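Myosin regulatory light chain (Physarum polycephalum, PDB 2BL0) binds calcium through an EF-hand loop and probably serves as a light chain on the regulatory domain of a myosin II motor. Local coordinates at residues B[21-27]-B[50-56]; B[27-31]-B[60-64]; B[78-83]-B[131-135]. All coordinates share one frame; numbering follows the deposited sequence.

Interaction 1: B[21-27]-B[50-56]. With CA (calcium ion), chain D.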
ATOM      1  N   LYS B  21     -16.656  -9.463   2.920  1.00  7.34           N
ATOM      2  CA  LYS B  21     -16.758 -10.072   4.253  1.00  8.10           C
ATOM      3  C   LYS B  21     -15.410 -10.565   4.759  1.00  7.79           C
ATOM      4  O   LYS B  21     -14.592 -11.074   4.010  1.00  6.66           O
ATOM      5  CB  LYS B  21     -17.735 -11.247   4.248  1.00  8.73           C
ATOM      6  CG  LYS B  21     -19.158 -10.876   3.898  1.00 11.73           C
ATOM      7  CD  LYS B  21     -19.829 -10.010   4.945  1.00 15.39           C
ATOM      8  CE  LYS B  21     -21.155 -10.597   5.410  1.00 18.00           C
ATOM      9  NZ  LYS B  21     -21.928 -11.196   4.324  1.00 20.14           N
ATOM     10  N   VAL B  22     -15.192 -10.422   6.060  1.00  7.60           N
ATOM     11  CA  VAL B  22     -13.975 -10.908   6.700  1.00  7.11           C
ATOM     12  C   VAL B  22     -14.415 -11.765   7.876  1.00  7.39           C
ATOM     13  O   VAL B  22     -15.375 -11.423   8.561  1.00  7.20           O
ATOM     14  CB  VAL B  22     -13.057  -9.734   7.139  1.00  7.93           C
ATOM     15  CG1 VAL B  22     -11.962 -10.216   8.022  1.00  7.84           C
ATOM     16  CG2 VAL B  22     -12.482  -9.017   5.908  1.00  7.09           C
ATOM     17  N   SER B  23     -13.753 -12.903   8.071  1.00  7.38           N
ATOM     18  CA  SER B  23     -14.089 -13.830   9.150  1.00  7.58           C
ATOM     19  C   SER B  23     -14.011 -13.120  10.477  1.00  7.32           C
ATOM     20  O   SER B  23     -13.126 -12.309  10.683  1.00  6.18           O
ATOM     21  CB  SER B  23     -13.108 -15.007   9.189  1.00  8.16           C
ATOM     22  OG  SER B  23     -13.301 -15.777  10.372  1.00  9.13           O
ATOM     23  N   ILE B  24     -14.940 -13.440  11.372  1.00  7.61           N
ATOM     24  CA  ILE B  24     -14.925 -12.903  12.729  1.00  7.89           C
ATOM     25  C   ILE B  24     -13.652 -13.270  13.483  1.00  7.59           C
ATOM     26  O   ILE B  24     -13.251 -12.544  14.396  1.00  8.60           O
ATOM     27  CB  ILE B  24     -16.186 -13.392  13.512  1.00  7.93           C
ATOM     28  CG1 ILE B  24     -16.398 -12.534  14.766  1.00  9.80           C
ATOM     29  CG2 ILE B  24     -16.059 -14.867  13.896  1.00  8.91           C
ATOM     30  CD1 ILE B  24     -16.949 -11.152  14.487  1.00 12.51           C
ATOM     31  N   GLU B  25     -13.011 -14.384  13.105  1.00  7.05           N
ATOM     32  CA  GLU B  25     -11.761 -14.807  13.729  1.00  7.37           C
ATOM     33  C   GLU B  25     -10.600 -13.885  13.428  1.00  6.67           C
ATOM     34  O   GLU B  25      -9.565 -13.945  14.103  1.00  6.74           O
ATOM     35  CB  GLU B  25     -11.387 -16.223  13.309  1.00  8.19           C
ATOM     36  CG  GLU B  25     -12.434 -17.274  13.656  1.00 11.30           C
ATOM     37  CD  GLU B  25     -12.762 -17.346  15.140  1.00 15.84           C
ATOM     38  OE1 GLU B  25     -13.904 -17.771  15.473  1.00 20.29           O
ATOM     39  OE2 GLU B  25     -11.898 -17.008  15.985  1.00 19.61           O
ATOM     40  N   GLU B  26     -10.768 -13.036  12.416  1.00  5.58           N
ATOM     41  CA  GLU B  26      -9.779 -12.026  12.104  1.00  5.61           C
ATOM     42  C   GLU B  26     -10.084 -10.615  12.607  1.00  4.97           C
ATOM     43  O   GLU B  26      -9.307  -9.711  12.364  1.00  4.45           O
ATOM     44  CB  GLU B  26      -9.591 -11.954  10.591  1.00  5.49           C
ATOM     45  CG  GLU B  26      -9.166 -13.261   9.943  0.59  7.89           C
ATOM     46  CD  GLU B  26      -7.731 -13.629  10.248  0.59 10.43           C
ATOM     47  OE1 GLU B  26      -6.973 -12.749  10.695  0.59 10.00           O
ATOM     48  OE2 GLU B  26      -7.360 -14.809  10.026  0.59 14.14           O
ATOM     49  N   LEU B  27     -11.190 -10.412  13.310  1.00  5.06           N
ATOM     50  CA  LEU B  27     -11.542  -9.083  13.787  1.00  4.83           C
ATOM     51  C   LEU B  27     -10.468  -8.526  14.702  1.00  5.09           C
ATOM     52  O   LEU B  27     -10.069  -7.400  14.549  1.00  3.59           O
ATOM     53  CB  LEU B  27     -12.905  -9.112  14.506  1.00  5.40           C
ATOM     54  CG  LEU B  27     -13.420  -7.773  15.068  1.00  5.53           C
ATOM     55  CD1 LEU B  27     -13.545  -6.683  14.004  1.00  6.82           C
ATOM     56  CD2 LEU B  27     -14.749  -7.972  15.769  1.00  6.54           C
ATOM     57  N   LEU B  50     -21.783  -9.022  18.008  1.00  6.90           N
ATOM     58  CA  LEU B  50     -21.961  -9.132  16.575  1.00  6.91           C
ATOM     59  C   LEU B  50     -22.778 -10.380  16.201  1.00  7.29           C
ATOM     60  O   LEU B  50     -23.499 -10.347  15.209  1.00  7.20           O
ATOM     61  CB  LEU B  50     -20.606  -9.133  15.856  1.00  6.28           C
ATOM     62  CG  LEU B  50     -19.807  -7.836  15.991  1.00  7.04           C
ATOM     63  CD1 LEU B  50     -18.523  -7.947  15.214  1.00  6.48           C
ATOM     64  CD2 LEU B  50     -20.619  -6.628  15.537  1.00  8.87           C
ATOM     65  N   ASN B  51     -22.668 -11.454  16.995  1.00  7.71           N
ATOM     66  CA  ASN B  51     -23.451 -12.688  16.760  1.00  8.32           C
ATOM     67  C   ASN B  51     -23.394 -13.081  15.297  1.00  9.03           C
ATOM     68  O   ASN B  51     -24.416 -13.340  14.658  1.00  9.83           O
ATOM     69  CB  ASN B  51     -24.915 -12.548  17.222  1.00  8.48           C
ATOM     70  CG  ASN B  51     -25.557 -13.894  17.571  1.00  8.09           C
ATOM     71  OD1 ASN B  51     -25.134 -14.564  18.513  1.00  8.61           O
ATOM     72  ND2 ASN B  51     -26.579 -14.293  16.808  1.00  8.54           N
ATOM     73  N   ALA B  52     -22.176 -13.118  14.766  1.00  9.56           N
ATOM     74  CA  ALA B  52     -21.969 -13.413  13.344  1.00  9.88           C
ATOM     75  C   ALA B  52     -20.640 -14.146  13.150  1.00 10.42           C
ATOM     76  O   ALA B  52     -19.751 -14.059  13.977  1.00 10.21           O
ATOM     77  CB  ALA B  52     -21.974 -12.125  12.542  1.00 10.27           C
ATOM     78  N   LYS B  53     -20.522 -14.895  12.063  1.00 10.77           N
ATOM     79  CA  LYS B  53     -19.267 -15.580  11.771  1.00 10.83           C
ATOM     80  C   LYS B  53     -18.359 -14.719  10.887  1.00 10.11           C
ATOM     81  O   LYS B  53     -17.198 -15.076  10.694  1.00  9.49           O
ATOM     82  CB  LYS B  53     -19.527 -16.930  11.111  1.00 11.50           C
ATOM     83  CG  LYS B  53     -20.048 -16.846   9.690  1.00 13.29           C
ATOM     84  CD  LYS B  53     -20.371 -18.220   9.119  1.00 15.39           C
ATOM     85  CE  LYS B  53     -20.620 -18.142   7.611  1.00 16.82           C
ATOM     86  NZ  LYS B  53     -21.167 -19.433   7.113  1.00 18.70           N
ATOM     87  N   GLU B  54     -18.899 -13.626  10.333  1.00  9.85           N
ATOM     88  CA  GLU B  54     -18.118 -12.671   9.521  1.00 10.11           C
ATOM     89  C   GLU B  54     -18.626 -11.254   9.716  1.00  9.51           C
ATOM     90  O   GLU B  54     -19.706 -11.042  10.279  1.00  9.79           O
ATOM     91  CB  GLU B  54     -18.170 -13.032   8.024  1.00 11.06           C
ATOM     92  CG  GLU B  54     -19.252 -14.007   7.659  1.00 14.53           C
ATOM     93  CD  GLU B  54     -19.438 -14.168   6.167  1.00 16.86           C
ATOM     94  OE1 GLU B  54     -20.617 -14.198   5.730  1.00 21.96           O
ATOM     95  OE2 GLU B  54     -18.427 -14.279   5.443  1.00 17.93           O
ATOM     96  N   PHE B  55     -17.840 -10.277   9.266  1.00  7.99           N
ATOM     97  CA  PHE B  55     -18.233  -8.873   9.356  1.00  7.04           C
ATOM     98  C   PHE B  55     -17.888  -8.121   8.075  1.00  5.91           C
ATOM     99  O   PHE B  55     -16.963  -8.490   7.364  1.00  5.73           O
ATOM    100  CB  PHE B  55     -17.597  -8.179  10.573  1.00  6.99           C
ATOM    101  CG  PHE B  55     -16.088  -8.150  10.561  1.00  7.07           C
ATOM    102  CD1 PHE B  55     -15.343  -9.236  11.018  1.00  7.19           C
ATOM    103  CD2 PHE B  55     -15.407  -7.027  10.100  1.00  6.09           C
ATOM    104  CE1 PHE B  55     -13.930  -9.176  11.011  1.00  6.04           C
ATOM    105  CE2 PHE B  55     -14.004  -6.975  10.091  1.00  6.27           C
ATOM    106  CZ  PHE B  55     -13.275  -8.062  10.536  1.00  7.77           C
ATOM    107  N   ASP B  56     -18.639  -7.067   7.805  1.00  6.26           N
ATOM    108  CA  ASP B  56     -18.407  -6.199   6.637  1.00  6.01           C
ATOM    109  C   ASP B  56     -17.724  -4.892   7.036  1.00  5.72           C
ATOM    110  O   ASP B  56     -17.430  -4.662   8.206  1.00  5.13           O
ATOM    111  CB  ASP B  56     -19.695  -5.975   5.825  1.00  6.77           C
ATOM    112  CG  ASP B  56     -20.774  -5.198   6.567  1.00  8.44           C
ATOM    113  OD1 ASP B  56     -20.523  -4.577   7.616  1.00  7.78           O
ATOM    114  OD2 ASP B  56     -21.944  -5.116   6.107  1.00 10.64           O
TER
HETATM  115 CA    CA D1146     -13.857 -12.263   2.220  1.00 29.00          CA
HETATM  116  O   HOH W   1     -12.059 -12.826   3.526  1.00 38.85           O
HETATM  117  O   HOH W   2     -14.821 -14.108   3.000  1.00 42.79           O

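Interaction 2: B[27-31]-B[60-64]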
ATOM      1  N   LEU B  27     -11.190 -10.412  13.310  1.00  5.06           N
ATOM      2  CA  LEU B  27     -11.542  -9.083  13.787  1.00  4.83           C
ATOM      3  C   LEU B  27     -10.468  -8.526  14.702  1.00  5.09           C
ATOM      4  O   LEU B  27     -10.069  -7.400  14.549  1.00  3.59           O
ATOM      5  CB  LEU B  27     -12.905  -9.112  14.506  1.00  5.40           C
ATOM      6  CG  LEU B  27     -13.420  -7.773  15.068  1.00  5.53           C
ATOM      7  CD1 LEU B  27     -13.545  -6.683  14.004  1.00  6.82           C
ATOM      8  CD2 LEU B  27     -14.749  -7.972  15.769  1.00  6.54           C
ATOM      9  N   GLY B  28      -9.994  -9.318  15.657  1.00  4.99           N
ATOM     10  CA  GLY B  28      -8.933  -8.870  16.534  1.00  4.64           C
ATOM     11  C   GLY B  28      -7.708  -8.409  15.762  1.00  4.57           C
ATOM     12  O   GLY B  28      -7.194  -7.316  16.001  1.00  5.41           O
ATOM     13  N   SER B  29      -7.251  -9.238  14.828  1.00  5.60           N
ATOM     14  CA  SER B  29      -6.077  -8.932  14.001  1.00  5.29           C
ATOM     15  C   SER B  29      -6.237  -7.640  13.219  1.00  4.90           C
ATOM     16  O   SER B  29      -5.325  -6.831  13.147  1.00  3.79           O
ATOM     17  CB  SER B  29      -5.794 -10.090  13.040  1.00  6.92           C
ATOM     18  OG  SER B  29      -5.407 -11.223  13.792  1.00 10.64           O
ATOM     19  N   ALA B  30      -7.426  -7.444  12.663  1.00  4.30           N
ATOM     20  CA  ALA B  30      -7.733  -6.251  11.873  1.00  4.54           C
ATOM     21  C   ALA B  30      -7.761  -4.985  12.742  1.00  4.50           C
ATOM     22  O   ALA B  30      -7.200  -3.950  12.350  1.00  4.28           O
ATOM     23  CB  ALA B  30      -9.056  -6.453  11.118  1.00  4.48           C
ATOM     24  N   LEU B  31      -8.396  -5.052  13.914  1.00  4.93           N
ATOM     25  CA  LEU B  31      -8.392  -3.931  14.865  1.00  4.39           C
ATOM     26  C   LEU B  31      -6.975  -3.588  15.298  1.00  4.86           C
ATOM     27  O   LEU B  31      -6.547  -2.417  15.284  1.00  4.04           O
ATOM     28  CB  LEU B  31      -9.242  -4.253  16.100  1.00  3.51           C
ATOM     29  CG  LEU B  31     -10.731  -4.367  15.859  1.00  4.85           C
ATOM     30  CD1 LEU B  31     -11.354  -5.045  17.047  1.00  3.88           C
ATOM     31  CD2 LEU B  31     -11.355  -3.001  15.594  1.00  4.53           C
ATOM     32  N   PHE B  60     -16.884  -3.061  10.649  1.00  6.21           N
ATOM     33  CA  PHE B  60     -15.511  -2.871  11.055  1.00  5.73           C
ATOM     34  C   PHE B  60     -15.297  -1.429  11.472  1.00  6.48           C
ATOM     35  O   PHE B  60     -14.667  -1.178  12.490  1.00  6.40           O
ATOM     36  CB  PHE B  60     -14.583  -3.226   9.902  1.00  6.01           C
ATOM     37  CG  PHE B  60     -13.119  -3.140  10.227  1.00  5.73           C
ATOM     38  CD1 PHE B  60     -12.587  -3.725  11.384  1.00  7.28           C
ATOM     39  CD2 PHE B  60     -12.252  -2.545   9.339  1.00  5.48           C
ATOM     40  CE1 PHE B  60     -11.222  -3.673  11.621  1.00  7.67           C
ATOM     41  CE2 PHE B  60     -10.900  -2.498   9.589  1.00  7.58           C
ATOM     42  CZ  PHE B  60     -10.393  -3.067  10.727  1.00  6.75           C
ATOM     43  N   LYS B  61     -15.815  -0.488  10.680  1.00  6.56           N
ATOM     44  CA  LYS B  61     -15.693   0.944  11.015  1.00  7.25           C
ATOM     45  C   LYS B  61     -16.305   1.264  12.361  1.00  7.50           C
ATOM     46  O   LYS B  61     -15.692   1.946  13.186  1.00  7.39           O
ATOM     47  CB  LYS B  61     -16.361   1.790   9.935  1.00  7.97           C
ATOM     48  CG  LYS B  61     -15.541   1.913   8.683  1.00  8.97           C
ATOM     49  CD  LYS B  61     -16.322   2.655   7.600  1.00 10.49           C
ATOM     50  CE  LYS B  61     -15.504   2.818   6.352  1.00 13.72           C
ATOM     51  NZ  LYS B  61     -16.181   3.688   5.356  1.00 13.41           N
ATOM     52  N   THR B  62     -17.516   0.766  12.569  1.00  8.31           N
ATOM     53  CA  THR B  62     -18.282   0.998  13.773  1.00  8.86           C
ATOM     54  C   THR B  62     -17.548   0.440  14.996  1.00  8.28           C
ATOM     55  O   THR B  62     -17.432   1.105  16.015  1.00  8.57           O
ATOM     56  CB  THR B  62     -19.687   0.349  13.657  1.00  9.38           C
ATOM     57  OG1 THR B  62     -20.419   0.893  12.532  1.00 11.72           O
ATOM     58  CG2 THR B  62     -20.521   0.702  14.842  1.00 11.39           C
ATOM     59  N   VAL B  63     -17.058  -0.784  14.890  1.00  8.06           N
ATOM     60  CA  VAL B  63     -16.347  -1.434  15.980  1.00  7.36           C
ATOM     61  C   VAL B  63     -15.042  -0.686  16.287  1.00  7.28           C
ATOM     62  O   VAL B  63     -14.733  -0.394  17.445  1.00  5.96           O
ATOM     63  CB  VAL B  63     -16.064  -2.904  15.656  1.00  7.75           C
ATOM     64  CG1 VAL B  63     -15.113  -3.529  16.703  1.00  7.75           C
ATOM     65  CG2 VAL B  63     -17.352  -3.679  15.634  1.00  9.05           C
ATOM     66  N   TYR B  64     -14.307  -0.349  15.225  1.00  6.78           N
ATOM     67  CA  TYR B  64     -13.007   0.287  15.362  1.00  6.81           C
ATOM     68  C   TYR B  64     -13.109   1.662  15.982  1.00  7.72           C
ATOM     69  O   TYR B  64     -12.225   2.068  16.724  1.00  7.58           O
ATOM     70  CB  TYR B  64     -12.280   0.373  14.014  1.00  6.73           C
ATOM     71  CG  TYR B  64     -10.945   1.089  14.118  1.00  7.51           C
ATOM     72  CD1 TYR B  64      -9.812   0.429  14.559  1.00  6.96           C
ATOM     73  CD2 TYR B  64     -10.837   2.428  13.783  1.00  8.82           C
ATOM     74  CE1 TYR B  64      -8.587   1.095  14.665  1.00  9.36           C
ATOM     75  CE2 TYR B  64      -9.635   3.114  13.899  1.00 10.47           C
ATOM     76  CZ  TYR B  64      -8.509   2.434  14.331  1.00 10.83           C
ATOM     77  OH  TYR B  64      -7.313   3.088  14.417  1.00 10.52           O
TER

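Interaction 3: B[78-83]-B[131-135]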
ATOM      1  N   MET B  78       1.028  -1.216  31.879  1.00  6.44           N
ATOM      2  CA  MET B  78       2.150  -2.107  31.591  1.00  6.39           C
ATOM      3  C   MET B  78       3.342  -1.850  32.500  1.00  6.32           C
ATOM      4  O   MET B  78       3.968  -2.776  32.982  1.00  5.68           O
ATOM      5  CB  MET B  78       2.613  -1.962  30.144  1.00  5.37           C
ATOM      6  CG  MET B  78       1.653  -2.592  29.090  0.67  6.37           C
ATOM      7  SD  MET B  78       2.425  -2.747  27.445  0.67  4.85           S
ATOM      8  CE  MET B  78       2.069  -1.242  26.755  0.67  3.29           C
ATOM      9  N   LEU B  79       3.673  -0.589  32.713  1.00  6.92           N
ATOM     10  CA  LEU B  79       4.829  -0.283  33.551  1.00  8.53           C
ATOM     11  C   LEU B  79       4.571  -0.653  35.016  1.00  8.58           C
ATOM     12  O   LEU B  79       5.478  -1.113  35.703  1.00  8.79           O
ATOM     13  CB  LEU B  79       5.206   1.184  33.437  1.00  9.06           C
ATOM     14  CG  LEU B  79       6.583   1.558  32.877  1.00 14.85           C
ATOM     15  CD1 LEU B  79       7.051   2.847  33.548  1.00 14.40           C
ATOM     16  CD2 LEU B  79       7.668   0.511  32.990  1.00 15.96           C
ATOM     17  N   ASP B  80       3.347  -0.428  35.480  1.00  9.33           N
ATOM     18  CA  ASP B  80       2.905  -0.862  36.815  1.00 10.37           C
ATOM     19  C   ASP B  80       3.042  -2.384  36.958  1.00 10.59           C
ATOM     20  O   ASP B  80       3.494  -2.883  37.991  1.00 11.46           O
ATOM     21  CB  ASP B  80       1.430  -0.494  37.043  1.00 10.27           C
ATOM     22  CG  ASP B  80       1.212   0.978  37.343  1.00 10.72           C
ATOM     23  OD1 ASP B  80       2.187   1.747  37.477  1.00 12.84           O
ATOM     24  OD2 ASP B  80       0.069   1.451  37.478  1.00 12.96           O
ATOM     25  N   ALA B  81       2.611  -3.109  35.928  1.00 10.71           N
ATOM     26  CA  ALA B  81       2.713  -4.569  35.910  1.00 10.89           C
ATOM     27  C   ALA B  81       4.164  -4.990  36.018  1.00 10.10           C
ATOM     28  O   ALA B  81       4.502  -5.802  36.846  1.00 10.34           O
ATOM     29  CB  ALA B  81       2.102  -5.141  34.654  1.00 10.82           C
ATOM     30  N   PHE B  82       5.036  -4.423  35.183  1.00 10.30           N
ATOM     31  CA  PHE B  82       6.436  -4.833  35.180  1.00  9.44           C
ATOM     32  C   PHE B  82       7.148  -4.424  36.465  1.00 10.08           C
ATOM     33  O   PHE B  82       7.991  -5.142  36.967  1.00  9.97           O
ATOM     34  CB  PHE B  82       7.186  -4.286  33.954  1.00  9.81           C
ATOM     35  CG  PHE B  82       6.985  -5.103  32.704  1.00  7.74           C
ATOM     36  CD1 PHE B  82       7.396  -6.426  32.643  1.00  6.16           C
ATOM     37  CD2 PHE B  82       6.379  -4.556  31.585  1.00  6.19           C
ATOM     38  CE1 PHE B  82       7.211  -7.176  31.505  1.00  6.26           C
ATOM     39  CE2 PHE B  82       6.195  -5.303  30.434  1.00  6.70           C
ATOM     40  CZ  PHE B  82       6.598  -6.624  30.395  1.00  7.81           C
ATOM     41  N   ARG B  83       6.802  -3.271  37.009  1.00 10.34           N
ATOM     42  CA  ARG B  83       7.394  -2.842  38.271  1.00 11.28           C
ATOM     43  C   ARG B  83       7.072  -3.834  39.396  1.00 11.68           C
ATOM     44  O   ARG B  83       7.903  -4.080  40.268  1.00 10.83           O
ATOM     45  CB  ARG B  83       6.882  -1.463  38.645  1.00 11.31           C
ATOM     46  CG  ARG B  83       7.513  -0.904  39.916  1.00 13.53           C
ATOM     47  CD  ARG B  83       9.013  -0.749  39.838  1.00 18.26           C
ATOM     48  NE  ARG B  83       9.418   0.360  40.692  1.00 23.21           N
ATOM     49  CZ  ARG B  83      10.039   0.260  41.856  1.00 26.98           C
ATOM     50  NH1 ARG B  83      10.393  -0.931  42.353  1.00 28.44           N
ATOM     51  NH2 ARG B  83      10.314   1.382  42.532  1.00 26.29           N
ATOM     52  N   TYR B 131      12.593  -3.717  30.805  1.00  6.47           N
ATOM     53  CA  TYR B 131      11.179  -3.820  30.498  1.00  7.03           C
ATOM     54  C   TYR B 131      10.583  -2.507  30.018  1.00  6.47           C
ATOM     55  O   TYR B 131       9.676  -2.535  29.229  1.00  6.63           O
ATOM     56  CB  TYR B 131      10.362  -4.454  31.643  1.00  7.10           C
ATOM     57  CG  TYR B 131      10.485  -3.799  32.989  1.00  6.68           C
ATOM     58  CD1 TYR B 131       9.936  -2.552  33.234  1.00  8.76           C
ATOM     59  CD2 TYR B 131      11.146  -4.437  34.033  1.00  9.10           C
ATOM     60  CE1 TYR B 131      10.044  -1.944  34.496  1.00  8.47           C
ATOM     61  CE2 TYR B 131      11.267  -3.842  35.293  1.00  9.33           C
ATOM     62  CZ  TYR B 131      10.705  -2.594  35.515  1.00  9.43           C
ATOM     63  OH  TYR B 131      10.827  -2.006  36.749  1.00  9.34           O
ATOM     64  N   GLU B 132      11.073  -1.349  30.466  1.00  5.90           N
ATOM     65  CA  GLU B 132      10.594  -0.094  29.877  1.00  6.47           C
ATOM     66  C   GLU B 132      10.909   0.001  28.376  1.00  6.47           C
ATOM     67  O   GLU B 132      10.087   0.513  27.595  1.00  6.81           O
ATOM     68  CB  GLU B 132      11.154   1.109  30.621  1.00  6.90           C
ATOM     69  CG  GLU B 132      10.449   2.414  30.246  1.00  6.05           C
ATOM     70  CD  GLU B 132      10.945   3.066  28.955  1.00  7.63           C
ATOM     71  OE1 GLU B 132      12.132   2.892  28.608  1.00  7.30           O
ATOM     72  OE2 GLU B 132      10.130   3.779  28.293  1.00  8.67           O
ATOM     73  N   SER B 133      12.067  -0.497  27.958  1.00  6.42           N
ATOM     74  CA  SER B 133      12.402  -0.532  26.528  1.00  7.42           C
ATOM     75  C   SER B 133      11.436  -1.466  25.794  1.00  6.59           C
ATOM     76  O   SER B 133      11.061  -1.199  24.662  1.00  7.44           O
ATOM     77  CB  SER B 133      13.845  -0.982  26.272  1.00  7.81           C
ATOM     78  OG  SER B 133      14.786  -0.057  26.820  1.00 13.24           O
ATOM     79  N   PHE B 134      11.020  -2.543  26.457  1.00  5.68           N
ATOM     80  CA  PHE B 134      10.075  -3.492  25.877  1.00  6.20           C
ATOM     81  C   PHE B 134       8.711  -2.827  25.729  1.00  5.72           C
ATOM     82  O   PHE B 134       8.108  -2.903  24.669  1.00  5.87           O
ATOM     83  CB  PHE B 134      10.015  -4.775  26.731  1.00  6.75           C
ATOM     84  CG  PHE B 134       9.078  -5.840  26.177  1.00  7.38           C
ATOM     85  CD1 PHE B 134       9.379  -6.513  25.004  1.00 10.46           C
ATOM     86  CD2 PHE B 134       7.880  -6.130  26.823  1.00  9.33           C
ATOM     87  CE1 PHE B 134       8.504  -7.491  24.489  1.00 11.75           C
ATOM     88  CE2 PHE B 134       7.016  -7.102  26.334  1.00  8.88           C
ATOM     89  CZ  PHE B 134       7.313  -7.772  25.167  1.00 10.29           C
ATOM     90  N   VAL B 135       8.257  -2.141  26.776  1.00  5.60           N
ATOM     91  CA  VAL B 135       7.012  -1.379  26.737  1.00  5.35           C
ATOM     92  C   VAL B 135       7.109  -0.330  25.637  1.00  5.44           C
ATOM     93  O   VAL B 135       6.208  -0.166  24.825  1.00  5.42           O
ATOM     94  CB  VAL B 135       6.708  -0.720  28.109  1.00  4.98           C
ATOM     95  CG1 VAL B 135       5.501   0.196  28.009  1.00  6.59           C
ATOM     96  CG2 VAL B 135       6.500  -1.814  29.175  1.00  6.60           C
TER

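Interaction 1: B[21-27]-B[50-56]
Phe55 sets its CG between the backbone N and the carbonyl carbon (chi1 61°), which turns the ring in between Val22 and Leu27, and Leu27 holds CG trans to its own N (chi1 -180°), sending CD1 to meet it. The ring is thereby enclosed from two opposite faces. Val22 CB stands 4.1 Å from the Phe55 ring centroid on one face, and Leu27 CD1 lies 3.9 Å from the same centroid on the other, both displaced toward the rim; the backbone of Ile24 closes on the ring edge. Beyond the ring, Ile24 CD1 touches Leu50 CD1 at 3.6 Å, while Leu27 and Leu50 meet methyl to methyl. An alanine in place of Phe55 removes the ring, which would probably leave Val22 and Leu27 facing a gap behind the strand pair.

Three backbone bonds fix the register. Val22 and Phe55 form an antiparallel hydrogen-bonded pair, Val22 N to Phe55 O at 2.9 Å and Phe55 N to Val22 O at 2.8 Å. Ile24 N then reaches Lys53 O at 2.9 Å, nearly straight at the hydrogen (172°), although the donor sits above the carbonyl plane. On the outer side Lys21 bends across the extended end of Glu54 in a rather long salt bridge, NZ to OE1 3.6 Å. This short two-stranded sheet is the arrangement by which paired EF-hand loops are joined.

Lys21 O lies 2.3 Å from the calcium ion, whose shell also takes two waters and OD1 atoms of Asp15, Asp17 and Asp19. Because the amide following that carbonyl is Val22 N, itself bonded to Phe55 O, the pairing should polarise and position a metal ligand through one peptide group.

Interaction 2: B[27-31]-B[60-64]
Phe60 sets its ring edge against the Ala30-Leu31 peptide and also touches the Ala30 methyl, and this is the tight end of the contact. Its CG lies trans to the backbone N (chi1 -177°), carrying the ring across to Ala30, where CB is 3.6 Å from Phe60 CE1. Ala30 O and Leu31 N lie close to the ring plane at its edge, so an aromatic rim rather than a face is presented to that peptide group. Leu31 adds the second close point: its CD2 comes within 3.7 Å of Tyr64 CA and 3.8 Å of Tyr64 CB, and it meets the Tyr64 ring in plane, at the edge. The same methyl is 4.0 Å from Val63 CG1, Leu31 and Val63 crossing at about a right angle.

Toward Leu27 the fit relaxes. Leu27 CD1 keeps 4.1 Å from Phe60 CD1 and 4.4 Å from Val63 CG1, and Leu27 slides past Phe60 in the opposite direction; Ile46 of helix 40-50 lies beside it. On the far flanks, Ser29 and Lys61 are partly exposed and Thr62 is exposed, none of them meeting the opposite segment. Across the contact itself the meeting side chains are buried and apolar. The polar end of Tyr64 is satisfied elsewhere, its OH hydrogen-bonding Leu34 O and Ala2 N.

The short helical segments approach to 11.1 Å between axes with their directions 67° apart, a spacing and slant that leave room for the interposed ring of Phe60 and the branches of Leu31 and Val63. Each helix follows one strand of the small antiparallel sheet, and their apolar faces converge behind it, the topology of a paired EF-hand lobe.

Interaction 3: B[78-83]-B[131-135]
Phe82 and Tyr131 form the aromatic centre of an EF-hand pair, where helix 75-85 packs antiparallel to helix 131-140; the short axes run 10.1 Å apart, with directions 155° from each other.

The aromatic contact is reciprocal. The two ring planes are nearly parallel, 9° apart, but slid so far that the centroids are 5.4 Å distant and the rings barely overlap. Each CB instead sits over the other ring: Phe82 CB is 3.6 Å from the Tyr131 centroid, and Tyr131 CB 3.8 Å from the Phe82 centroid, a double CH-pi arrangement. Tyr131 reaches it with CG placed between its backbone N and carbonyl carbon (chi1 55°).

Aliphatic and further aromatic packing extends the patch. Val135 CG2 lies 3.7 Å from Phe82 CD2, and Phe134 CD2 is 3.8 Å from Phe82 CZ, those two side chains crossing at about a right angle. Phe82 and Phe134 also pack on apolar side chains of another chain.

The polar component is a bond to a residue outside the two segments: Tyr131 OH hydrogen-bonds OD2 of Asp86, a residue inferred to bind calcium. At the Tyr131 ring edge, in its plane, Leu79 CD2 comes within 3.7 Å of CE1.

Interactions 1 and 2 are two levels of one EF-hand lobe. Their centres are 9 Å apart, Leu27 belongs to both, and Phe55 CE2 touches Phe60 CD1 at 3.8 Å, so the aromatic packing runs from the paired strands into the helices that follow them. Interaction 1 supplies a calcium ligand directly, whereas in interaction 2 the side chain of Ala30 lies about 12 Å from the ion. Interaction 3 stands on the opposite side of the chain's centre, its nearest atoms about 18 Å from interaction 1 and about 14 Å from interaction 2. It touches neither, and adjoins the separate, inferred calcium site through Tyr131.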